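Local coordinates for formyltransferase PseJ (Anoxybacillus kamchatkensis G10, PDB 6EDK), which is a formyltransferase-family protein, built around a mixed beta sheet flanked by helices, at residues G32-K36 against W37-F41; E143-T146 against L147-Y151. All blocks are in the same frame, centred on the assembly; numbering follows the deposited sequence.

Contact 1 (G32-K36 against W37-F41); sequences GPERK and WLRDF. With SO4 (sulfate ion), chain C.
R35 and W37 run side by side at the start of helix 36-43, and this is the close-packed part of the contact. R35 CB lies 3.8 Å from W37 NE1, and L38 CB sits over one face of the indole, near its rim. Chi1 of 68° sets W37 CG between its own backbone N and carbonyl carbon, which turns the ring back beside R35. A water in the plane of both flat groups joins their ends, accepting from W37 NE1 at 2.7 Å and from R35 NH1. R35 NH2 goes to Y72 O instead, while W37 also packs on E159 and M163 of helix 147-169. R35 is the N-cap residue, and its carbonyl O takes R39 N at 3.0 Å in the first full helical turn.

Toward solvent the pairs are longer. E34 OE2 meets R39 NE at 3.3 Å, in the guanidinium plane but 25° out of the carboxylate plane; R39 NH1 reaches E43 and V49 O. K36, extended until it bends at chi4, sets NZ 3.3 Å from D40 OD2 and 3.4 Å from D40 OD1, a salt bridge whose hydrogen bonds are both weak. A sulfate, probably from the crystallisation liquor, accepts K36 N at O1 (2.9 Å) and W37 N at O4. An anion bound by backbone N-H groups here is consistent with the positive end of the helix dipole, while E34 and D40 probably offset the basic side chains R39 and K36.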
loop_
_atom_site.group_PDB
_atom_site.type_symbol
_atom_site.label_atom_id
_atom_site.label_comp_id
_atom_site.label_asym_id
_atom_site.label_seq_id
_atom_site.Cartn_x
_atom_site.Cartn_y
_atom_site.Cartn_z
ATOM N N GLY A 32 -2.851 -0.085 10.456
ATOM C CA GLY A 32 -4.040 0.092 9.661
ATOM C C GLY A 32 -5.250 -0.581 10.262
ATOM O O GLY A 32 -5.247 -1.012 11.392
ATOM N N PRO A 33 -6.331 -0.628 9.507
ATOM C CA PRO A 33 -7.573 -1.228 9.997
ATOM C C PRO A 33 -7.382 -2.670 10.422
ATOM O O PRO A 33 -6.532 -3.385 9.889
ATOM C CB PRO A 33 -8.518 -1.134 8.780
ATOM C CG PRO A 33 -7.996 -0.078 7.969
ATOM C CD PRO A 33 -6.505 0.013 8.185
ATOM N N GLU A 34 -8.206 -3.124 11.390
ATOM C CA GLU A 34 -8.097 -4.524 11.784
ATOM C C GLU A 34 -8.602 -5.399 10.636
ATOM O O GLU A 34 -9.669 -5.145 10.067
ATOM C CB GLU A 34 -8.844 -4.830 13.089
ATOM C CG GLU A 34 -8.961 -6.374 13.493
ATOM C CD GLU A 34 -7.641 -7.252 13.608
ATOM O OE1 GLU A 34 -6.481 -6.780 13.457
ATOM O OE2 GLU A 34 -7.799 -8.484 13.847
ATOM N N ARG A 35 -7.816 -6.381 10.274
ATOM C CA ARG A 35 -8.165 -7.370 9.266
ATOM C C ARG A 35 -7.914 -8.741 9.858
ATOM O O ARG A 35 -6.787 -9.214 9.843
ATOM C CB ARG A 35 -7.343 -7.167 8.007
ATOM C CG ARG A 35 -7.524 -5.815 7.392
ATOM C CD ARG A 35 -6.588 -5.669 6.221
ATOM N NE ARG A 35 -6.209 -4.275 6.013
ATOM C CZ ARG A 35 -6.823 -3.487 5.135
ATOM N NH1 ARG A 35 -7.804 -3.969 4.396
ATOM N NH2 ARG A 35 -6.419 -2.274 4.965
ATOM N N LYS A 36 -8.965 -9.365 10.377
ATOM C CA LYS A 36 -8.791 -10.670 10.999
ATOM C C LYS A 36 -8.181 -11.671 10.041
ATOM O O LYS A 36 -7.329 -12.474 10.443
ATOM C CB LYS A 36 -10.124 -11.190 11.532
ATOM C CG LYS A 36 -9.988 -12.502 12.319
ATOM C CD LYS A 36 -11.357 -13.141 12.627
ATOM C CE LYS A 36 -11.211 -14.591 13.107
ATOM N NZ LYS A 36 -10.088 -14.744 14.073
ATOM N N TRP A 37 -8.591 -11.653 8.755
ATOM C CA TRP A 37 -8.041 -12.646 7.846
ATOM C C TRP A 37 -6.532 -12.522 7.745
ATOM O O TRP A 37 -5.827 -13.520 7.556
ATOM C CB TRP A 37 -8.700 -12.513 6.429
ATOM C CG TRP A 37 -8.310 -11.226 5.692
ATOM C CD1 TRP A 37 -9.014 -10.069 5.669
ATOM C CD2 TRP A 37 -7.175 -11.024 4.904
ATOM N NE1 TRP A 37 -8.337 -9.122 4.954
ATOM C CE2 TRP A 37 -7.201 -9.696 4.468
ATOM C CE3 TRP A 37 -6.083 -11.804 4.582
ATOM C CZ2 TRP A 37 -6.154 -9.140 3.719
ATOM C CZ3 TRP A 37 -5.071 -11.278 3.826
ATOM C CH2 TRP A 37 -5.108 -9.954 3.410
ATOM N N LEU A 38 -6.011 -11.293 7.789
ATOM C CA LEU A 38 -4.576 -11.102 7.680
ATOM C C LEU A 38 -3.839 -11.453 8.988
ATOM O O LEU A 38 -2.776 -12.094 8.964
ATOM C CB LEU A 38 -4.306 -9.653 7.293
ATOM C CG LEU A 38 -2.843 -9.234 7.092
ATOM C CD1 LEU A 38 -2.106 -10.146 6.207
ATOM C CD2 LEU A 38 -2.828 -7.813 6.565
ATOM N N ARG A 39 -4.414 -11.053 10.110
ATOM C CA ARG A 39 -3.913 -11.546 11.390
ATOM C C ARG A 39 -3.812 -13.053 11.385
ATOM O O ARG A 39 -2.739 -13.614 11.650
ATOM C CB ARG A 39 -4.806 -11.045 12.515
ATOM C CG ARG A 39 -4.556 -11.722 13.855
ATOM C CD ARG A 39 -5.587 -11.242 14.890
ATOM N NE ARG A 39 -5.262 -9.908 15.396
ATOM C CZ ARG A 39 -4.331 -9.672 16.333
ATOM N NH1 ARG A 39 -3.615 -10.679 16.849
ATOM N NH2 ARG A 39 -4.106 -8.415 16.725
ATOM N N ASP A 40 -4.909 -13.737 11.018
ATOM C CA ASP A 40 -4.894 -15.200 11.030
ATOM C C ASP A 40 -3.855 -15.761 10.086
ATOM O O ASP A 40 -3.208 -16.761 10.394
ATOM C CB ASP A 40 -6.272 -15.764 10.636
ATOM C CG ASP A 40 -7.292 -15.592 11.699
ATOM O OD1 ASP A 40 -6.922 -15.375 12.871
ATOM O OD2 ASP A 40 -8.484 -15.670 11.363
ATOM N N PHE A 41 -3.743 -15.189 8.866
ATOM C CA PHE A 41 -2.754 -15.687 7.914
ATOM C C PHE A 41 -1.354 -15.590 8.500
ATOM O O PHE A 41 -0.558 -16.540 8.449
ATOM C CB PHE A 41 -2.835 -14.854 6.570
ATOM C CG PHE A 41 -1.713 -15.158 5.609
ATOM C CD1 PHE A 41 -1.782 -16.258 4.764
ATOM C CD2 PHE A 41 -0.626 -14.325 5.496
ATOM C CE1 PHE A 41 -0.754 -16.567 3.868
ATOM C CE2 PHE A 41 0.407 -14.620 4.614
ATOM C CZ PHE A 41 0.348 -15.718 3.792
HETATM S S SO4 C . -12.027 -8.932 8.394
HETATM O O1 SO4 C . -11.559 -8.371 9.685
HETATM O O2 SO4 C . -13.493 -8.974 8.405
HETATM O O3 SO4 C . -11.588 -8.082 7.273
HETATM O O4 SO4 C . -11.519 -10.313 8.191
HETATM O O HOH W 1 -9.351 -6.625 4.498
#

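Contact 2 (E143-T146 against L147-Y151); sequences ENDT and LRTTY
T149 OG1 is gripped by two groups of the loop: it donates to D145 OD1 at 2.6 Å and accepts T146 N at 2.8 Å, the latter bond nearly straight at 170°. The carboxylate oxygen is met on its anti side, with the hydroxyl 32° out of the carboxylate plane. The other oxygen, D145 OD2, holds Y142 N and forms a salt bridge with R153 one turn further along the helix, so both oxygens of this buried carboxylate are engaged and its rotation is probably fixed. A chi1 of 56° places T149 OG1 between its own backbone N and carbonyl carbon, facing back to the loop.

The bond from T146 N is one half of a capping box. In the other half T146, the N-cap residue of helix 147-169, turns its OG1 inward to accept T149 N at 3.1 Å, the two side chains crossing at about a right angle. Regular helical bonding then begins with T150 N to T146 O, 3.0 Å long. The methyl of T150 packs against D145, with CG2 3.6 Å from D145 CB, while its hydroxyl OG1 accepts from N107 ND2 of helix 106-112. L147 leans on the same helix through N107 and L108, and exposed R148 lies on W202 and pairs its NE with D203.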
loop_
_atom_site.group_PDB
_atom_site.type_symbol
_atom_site.label_atom_id
_atom_site.label_comp_id
_atom_site.label_asym_id
_atom_site.label_seq_id
_atom_site.Cartn_x
_atom_site.Cartn_y
_atom_site.Cartn_z
ATOM N N GLU A 143 -13.681 -2.490 -20.356
ATOM C CA GLU A 143 -14.447 -1.410 -20.955
ATOM C C GLU A 143 -15.491 -0.824 -20.032
ATOM O O GLU A 143 -15.664 0.401 -20.013
ATOM C CB GLU A 143 -15.144 -1.897 -22.252
ATOM C CG GLU A 143 -15.983 -0.799 -22.943
ATOM C CD GLU A 143 -16.841 -1.306 -24.121
ATOM O OE1 GLU A 143 -16.807 -2.523 -24.440
ATOM O OE2 GLU A 143 -17.559 -0.474 -24.727
ATOM N N ASN A 144 -16.212 -1.650 -19.282
ATOM C CA ASN A 144 -17.309 -1.113 -18.476
ATOM C C ASN A 144 -17.000 -1.088 -16.968
ATOM O O ASN A 144 -17.920 -0.931 -16.147
ATOM C CB ASN A 144 -18.600 -1.890 -18.752
ATOM C CG ASN A 144 -19.210 -1.562 -20.143
ATOM O OD1 ASN A 144 -19.233 -2.398 -21.046
ATOM N ND2 ASN A 144 -19.670 -0.331 -20.316
ATOM N N ASP A 145 -15.725 -1.159 -16.591
ATOM C CA ASP A 145 -15.382 -1.055 -15.170
ATOM C C ASP A 145 -15.857 0.277 -14.575
ATOM O O ASP A 145 -15.961 1.334 -15.251
ATOM C CB ASP A 145 -13.871 -1.133 -14.962
ATOM C CG ASP A 145 -13.382 -2.484 -14.659
ATOM O OD1 ASP A 145 -14.083 -3.226 -13.952
ATOM O OD2 ASP A 145 -12.293 -2.818 -15.140
ATOM N N THR A 146 -16.004 0.259 -13.243
ATOM C CA THR A 146 -16.292 1.442 -12.458
ATOM C C THR A 146 -15.151 1.664 -11.452
ATOM O O THR A 146 -14.286 0.840 -11.327
ATOM C CB THR A 146 -17.609 1.261 -11.715
ATOM O OG1 THR A 146 -17.464 0.148 -10.840
ATOM C CG2 THR A 146 -18.761 0.995 -12.701
ATOM N N LEU A 147 -15.145 2.798 -10.751
ATOM C CA LEU A 147 -14.149 2.955 -9.698
ATOM C C LEU A 147 -14.289 1.859 -8.658
ATOM O O LEU A 147 -13.290 1.412 -8.130
ATOM C CB LEU A 147 -14.252 4.312 -9.011
ATOM C CG LEU A 147 -13.848 5.480 -9.937
ATOM C CD1 LEU A 147 -14.198 6.800 -9.274
ATOM C CD2 LEU A 147 -12.373 5.464 -10.330
ATOM N N ARG A 148 -15.517 1.444 -8.341
ATOM C CA ARG A 148 -15.690 0.365 -7.370
ATOM C C ARG A 148 -15.046 -0.914 -7.853
ATOM O O ARG A 148 -14.385 -1.593 -7.102
ATOM C CB ARG A 148 -17.164 0.097 -7.107
ATOM C CG ARG A 148 -17.432 -0.922 -6.002
ATOM C CD ARG A 148 -18.921 -1.264 -5.871
ATOM N NE ARG A 148 -19.733 -0.093 -5.488
ATOM C CZ ARG A 148 -19.768 0.406 -4.258
ATOM N NH1 ARG A 148 -19.032 -0.135 -3.309
ATOM N NH2 ARG A 148 -20.524 1.458 -3.988
ATOM N N THR A 149 -15.335 -1.318 -9.096
ATOM C CA THR A 149 -14.857 -2.620 -9.543
ATOM C C THR A 149 -13.351 -2.629 -9.713
ATOM O O THR A 149 -12.727 -3.642 -9.390
ATOM C CB THR A 149 -15.543 -3.108 -10.857
ATOM O OG1 THR A 149 -15.418 -2.183 -11.948
ATOM C CG2 THR A 149 -17.057 -3.334 -10.577
ATOM N N THR A 150 -12.750 -1.496 -10.135
ATOM C CA THR A 150 -11.288 -1.422 -10.245
ATOM C C THR A 150 -10.640 -1.364 -8.869
ATOM O O THR A 150 -9.675 -2.075 -8.643
ATOM C CB THR A 150 -10.833 -0.231 -11.052
ATOM O OG1 THR A 150 -11.431 0.983 -10.568
ATOM C CG2 THR A 150 -11.348 -0.385 -12.509
ATOM N N TYR A 151 -11.211 -0.588 -7.941
ATOM C CA TYR A 151 -10.689 -0.601 -6.537
ATOM C C TYR A 151 -10.742 -1.987 -5.911
ATOM O O TYR A 151 -9.762 -2.456 -5.279
ATOM C CB TYR A 151 -11.487 0.405 -5.708
ATOM C CG TYR A 151 -11.021 0.517 -4.251
ATOM C CD1 TYR A 151 -11.512 -0.349 -3.279
ATOM C CD2 TYR A 151 -10.058 1.454 -3.875
ATOM C CE1 TYR A 151 -11.069 -0.255 -1.935
ATOM C CE2 TYR A 151 -9.599 1.542 -2.549
ATOM C CZ TYR A 151 -10.114 0.691 -1.596
ATOM O OH TYR A 151 -9.668 0.815 -0.292
#

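Both contacts mark the start of a helix, yet they satisfy its first N-H groups differently. At contact 1, on the surface, K36 N and W37 N are met by a sulfate ion and the side chains add long salt bridges; at contact 2, partly buried, T146 OG1 takes T149 N in a capping box, and buried D145 holds the T149 hydroxyl that completes it, with short hydroxyl, amide and carboxylate hydrogen bonds. The two helices also meet: side chains of 37-41 pack on helix 147-169, further along from the cap at 143-151. Contact 1 follows strand 27-31 within the mixed sheet, whereas contact 2 follows strand 133-138, at one edge of the sheet. Their centres lie 25 Å apart.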